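Local coordinates for protein ATPase BagA (Mycobacterium tuberculosis H37Rv, PDB 6BS3) that forms one subunit of the heterodimeric BagAB ATPase, which hydrolyses ATP and is needed for resistance to nitric oxide and elevated glycerol, at residues P130-K142 with R171-A183. Sequence-based numbering, arbitrary orientation.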
# COMPACT_ATOMS: atom_id res chain seq x y z
N PRO A 130 -3.16 -7.95 19.71
CA PRO A 130 -2.88 -8.42 18.34
C PRO A 130 -2.57 -9.90 18.20
O PRO A 130 -2.85 -10.47 17.16
CB PRO A 130 -1.70 -7.54 17.90
CG PRO A 130 -1.68 -6.38 18.86
CD PRO A 130 -2.16 -6.96 20.15
N GLY A 131 -2.03 -10.50 19.27
CA GLY A 131 -1.73 -11.92 19.36
C GLY A 131 -3.00 -12.76 19.37
O GLY A 131 -3.07 -13.78 18.69
N LEU A 132 -4.04 -12.31 20.13
CA LEU A 132 -5.35 -12.97 20.16
C LEU A 132 -5.97 -12.96 18.73
O LEU A 132 -6.48 -13.98 18.27
CB LEU A 132 -6.30 -12.25 21.16
CG LEU A 132 -7.74 -12.80 21.22
CD1 LEU A 132 -7.76 -14.26 21.65
CD2 LEU A 132 -8.61 -11.96 22.15
N ARG A 133 -5.86 -11.82 18.04
CA ARG A 133 -6.32 -11.63 16.68
C ARG A 133 -5.71 -12.68 15.75
O ARG A 133 -6.46 -13.41 15.11
CB ARG A 133 -5.96 -10.20 16.22
CG ARG A 133 -6.86 -9.62 15.15
CD ARG A 133 -6.76 -8.11 15.18
NE ARG A 133 -5.40 -7.65 14.90
CZ ARG A 133 -4.76 -6.71 15.58
NH1 ARG A 133 -5.36 -6.10 16.60
NH2 ARG A 133 -3.53 -6.37 15.25
N ASP A 134 -4.36 -12.82 15.75
CA ASP A 134 -3.64 -13.79 14.91
C ASP A 134 -3.96 -15.25 15.27
O ASP A 134 -3.98 -16.09 14.37
CB ASP A 134 -2.12 -13.51 14.93
CG ASP A 134 -1.72 -12.14 14.38
OD1 ASP A 134 -2.54 -11.52 13.66
OD2 ASP A 134 -0.59 -11.68 14.67
N VAL A 135 -4.20 -15.56 16.57
CA VAL A 135 -4.58 -16.89 17.05
C VAL A 135 -5.96 -17.25 16.47
O VAL A 135 -6.14 -18.36 15.97
CB VAL A 135 -4.56 -16.99 18.62
CG1 VAL A 135 -5.42 -18.15 19.15
CG2 VAL A 135 -3.13 -17.10 19.14
N LEU A 136 -6.92 -16.31 16.51
CA LEU A 136 -8.27 -16.50 15.98
C LEU A 136 -8.25 -16.75 14.48
O LEU A 136 -8.93 -17.65 14.01
CB LEU A 136 -9.18 -15.30 16.31
CG LEU A 136 -9.48 -15.04 17.79
CD1 LEU A 136 -10.19 -13.71 17.99
CD2 LEU A 136 -10.29 -16.17 18.40
N LEU A 137 -7.45 -15.95 13.73
CA LEU A 137 -7.35 -15.98 12.28
C LEU A 137 -6.64 -17.21 11.75
O LEU A 137 -7.21 -17.88 10.89
CB LEU A 137 -6.71 -14.70 11.71
CG LEU A 137 -7.45 -13.39 12.00
CD1 LEU A 137 -6.56 -12.18 11.75
CD2 LEU A 137 -8.75 -13.30 11.22
N THR A 138 -5.44 -17.53 12.25
CA THR A 138 -4.69 -18.72 11.80
C THR A 138 -5.40 -20.00 12.27
O THR A 138 -5.30 -21.04 11.60
CB THR A 138 -3.21 -18.69 12.30
OG1 THR A 138 -3.20 -18.70 13.73
CG2 THR A 138 -2.41 -17.50 11.75
N GLY A 139 -6.08 -19.92 13.40
CA GLY A 139 -6.85 -21.03 13.96
C GLY A 139 -8.05 -21.37 13.09
O GLY A 139 -8.33 -22.55 12.87
N LYS A 140 -8.73 -20.35 12.56
CA LYS A 140 -9.88 -20.52 11.67
C LYS A 140 -9.41 -21.04 10.31
O LYS A 140 -10.08 -21.89 9.72
CB LYS A 140 -10.70 -19.22 11.52
CG LYS A 140 -11.91 -19.31 10.58
CD LYS A 140 -12.95 -20.31 11.04
CE LYS A 140 -13.99 -20.58 9.99
NZ LYS A 140 -14.89 -21.69 10.40
N ILE A 141 -8.26 -20.54 9.81
CA ILE A 141 -7.64 -20.97 8.56
C ILE A 141 -7.35 -22.48 8.67
O ILE A 141 -7.75 -23.24 7.79
CB ILE A 141 -6.37 -20.14 8.26
CG1 ILE A 141 -6.74 -18.69 7.81
CG2 ILE A 141 -5.46 -20.85 7.21
CD1 ILE A 141 -5.44 -17.65 7.76
N LYS A 142 -6.73 -22.92 9.79
CA LYS A 142 -6.43 -24.32 10.04
C LYS A 142 -7.70 -25.21 10.04
O LYS A 142 -7.67 -26.32 9.53
CB LYS A 142 -5.63 -24.46 11.34
CG LYS A 142 -5.10 -25.87 11.63
CD LYS A 142 -5.83 -26.47 12.79
CE LYS A 142 -5.32 -27.84 13.15
NZ LYS A 142 -6.15 -28.44 14.22
N ARG A 171 5.19 -12.09 11.37
CA ARG A 171 4.54 -11.97 12.68
C ARG A 171 3.16 -12.67 12.69
O ARG A 171 2.84 -13.36 13.66
CB ARG A 171 4.43 -10.48 13.07
CG ARG A 171 3.59 -10.18 14.35
CD ARG A 171 4.20 -10.72 15.64
NE ARG A 171 5.57 -10.24 15.85
CZ ARG A 171 5.91 -9.18 16.57
NH1 ARG A 171 4.98 -8.47 17.20
NH2 ARG A 171 7.19 -8.82 16.68
N PHE A 172 2.37 -12.52 11.61
CA PHE A 172 1.06 -13.16 11.48
C PHE A 172 1.15 -14.70 11.62
O PHE A 172 0.23 -15.32 12.18
CB PHE A 172 0.40 -12.78 10.14
CG PHE A 172 -0.90 -13.49 9.84
CD1 PHE A 172 -2.06 -13.21 10.57
CD2 PHE A 172 -0.98 -14.43 8.82
CE1 PHE A 172 -3.26 -13.87 10.29
CE2 PHE A 172 -2.19 -15.09 8.53
CZ PHE A 172 -3.32 -14.79 9.27
N LEU A 173 2.24 -15.30 11.10
CA LEU A 173 2.45 -16.75 11.14
C LEU A 173 3.31 -17.19 12.32
O LEU A 173 3.63 -18.37 12.43
CB LEU A 173 3.00 -17.25 9.79
CG LEU A 173 2.13 -16.93 8.56
CD1 LEU A 173 2.90 -17.11 7.28
CD2 LEU A 173 0.82 -17.70 8.58
N ASP A 174 3.63 -16.26 13.23
CA ASP A 174 4.42 -16.57 14.42
C ASP A 174 3.48 -16.96 15.56
O ASP A 174 3.12 -16.15 16.42
CB ASP A 174 5.34 -15.39 14.76
CG ASP A 174 6.49 -15.70 15.70
OD1 ASP A 174 6.46 -16.79 16.34
OD2 ASP A 174 7.41 -14.87 15.81
N VAL A 175 3.04 -18.23 15.53
CA VAL A 175 2.10 -18.83 16.49
C VAL A 175 2.64 -18.81 17.94
O VAL A 175 1.88 -18.55 18.87
CB VAL A 175 1.66 -20.25 16.02
CG1 VAL A 175 0.56 -20.83 16.91
CG2 VAL A 175 1.19 -20.21 14.57
N THR A 176 3.95 -19.03 18.12
CA THR A 176 4.62 -19.00 19.42
C THR A 176 4.52 -17.60 20.04
O THR A 176 4.14 -17.52 21.21
CB THR A 176 6.05 -19.57 19.29
OG1 THR A 176 5.94 -20.95 18.92
CG2 THR A 176 6.86 -19.46 20.57
N LYS A 177 4.78 -16.52 19.27
CA LYS A 177 4.66 -15.16 19.78
C LYS A 177 3.21 -14.75 20.05
O LYS A 177 2.95 -14.09 21.06
CB LYS A 177 5.37 -14.12 18.88
CG LYS A 177 6.89 -14.10 19.03
CD LYS A 177 7.39 -13.52 20.37
CE LYS A 177 8.81 -13.95 20.69
NZ LYS A 177 9.34 -13.27 21.89
N ALA A 178 2.26 -15.15 19.17
CA ALA A 178 0.84 -14.83 19.33
C ALA A 178 0.24 -15.43 20.62
O ALA A 178 -0.49 -14.74 21.34
CB ALA A 178 0.05 -15.27 18.11
N VAL A 179 0.57 -16.69 20.92
CA VAL A 179 0.07 -17.44 22.08
C VAL A 179 0.70 -16.94 23.40
O VAL A 179 0.05 -17.04 24.45
CB VAL A 179 0.27 -18.97 21.82
CG1 VAL A 179 0.04 -19.81 23.07
CG2 VAL A 179 -0.64 -19.46 20.70
N SER A 180 1.92 -16.36 23.35
CA SER A 180 2.66 -15.85 24.52
C SER A 180 1.92 -14.80 25.37
O SER A 180 2.22 -14.65 26.55
CB SER A 180 4.02 -15.30 24.09
OG SER A 180 3.93 -13.98 23.57
N ASP A 181 0.97 -14.08 24.77
CA ASP A 181 0.19 -13.03 25.43
C ASP A 181 -1.23 -13.48 25.75
O ASP A 181 -2.10 -12.66 26.07
CB ASP A 181 0.21 -11.74 24.59
CG ASP A 181 1.61 -11.21 24.34
OD1 ASP A 181 2.15 -10.50 25.22
OD2 ASP A 181 2.18 -11.53 23.27
N LEU A 182 -1.47 -14.80 25.68
CA LEU A 182 -2.76 -15.41 26.00
C LEU A 182 -2.66 -16.16 27.33
O LEU A 182 -1.55 -16.48 27.78
CB LEU A 182 -3.24 -16.35 24.89
CG LEU A 182 -3.57 -15.76 23.51
CD1 LEU A 182 -4.32 -16.77 22.69
CD2 LEU A 182 -4.41 -14.48 23.60
N ALA A 183 -3.82 -16.43 27.97
CA ALA A 183 -3.92 -17.12 29.25
C ALA A 183 -3.30 -18.51 29.18
O ALA A 183 -3.48 -19.23 28.19
CB ALA A 183 -5.36 -17.20 29.70
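Phe-172 lodges as a knob in a hole of helix 130-146 formed by Asp-134, Leu-137, Thr-138 and Ile-141. The methyl CG2 of Thr-138 lies over one face of the ring in a CH-pi contact, 4.0 Å from its centroid, while Asp-134 OD1 and Ile-141 CD1 meet the rim in the ring plane. Asp-134 OD1 is 3.6 Å from Phe-172 CD1, with the carboxylate turned 83° against the ring, and Leu-137 CB comes within 3.8 Å of Phe-172 CE1. With chi1 at 62°, OG1 of Thr-138 turns back to its own helix and donates to Asp-134 O at 2.8 Å, while CG2 faces the ring; the same oxygen also accepts from Thr-138 N, on the opposite face of the carbonyl plane. Further along, the CA atoms of Gly-131 and Ala-178 are 3.9 Å apart, with no side chain on Gly-131 to intervene. Val-135 CG2 touches Ala-178 and Val-179, and meets Leu-182 CD1 tip to tip at 3.8 Å. Helices 130-142 and 175-179 cross at -127°. Helix 130-146 thus packs, largely through apolar side chains, on the end of helix 169-172, helix 175-179 and the following turn, flanking the P-loop ATPase fold, the Phe-172 side chain about 10 Å from that of ATP-binding Lys-34.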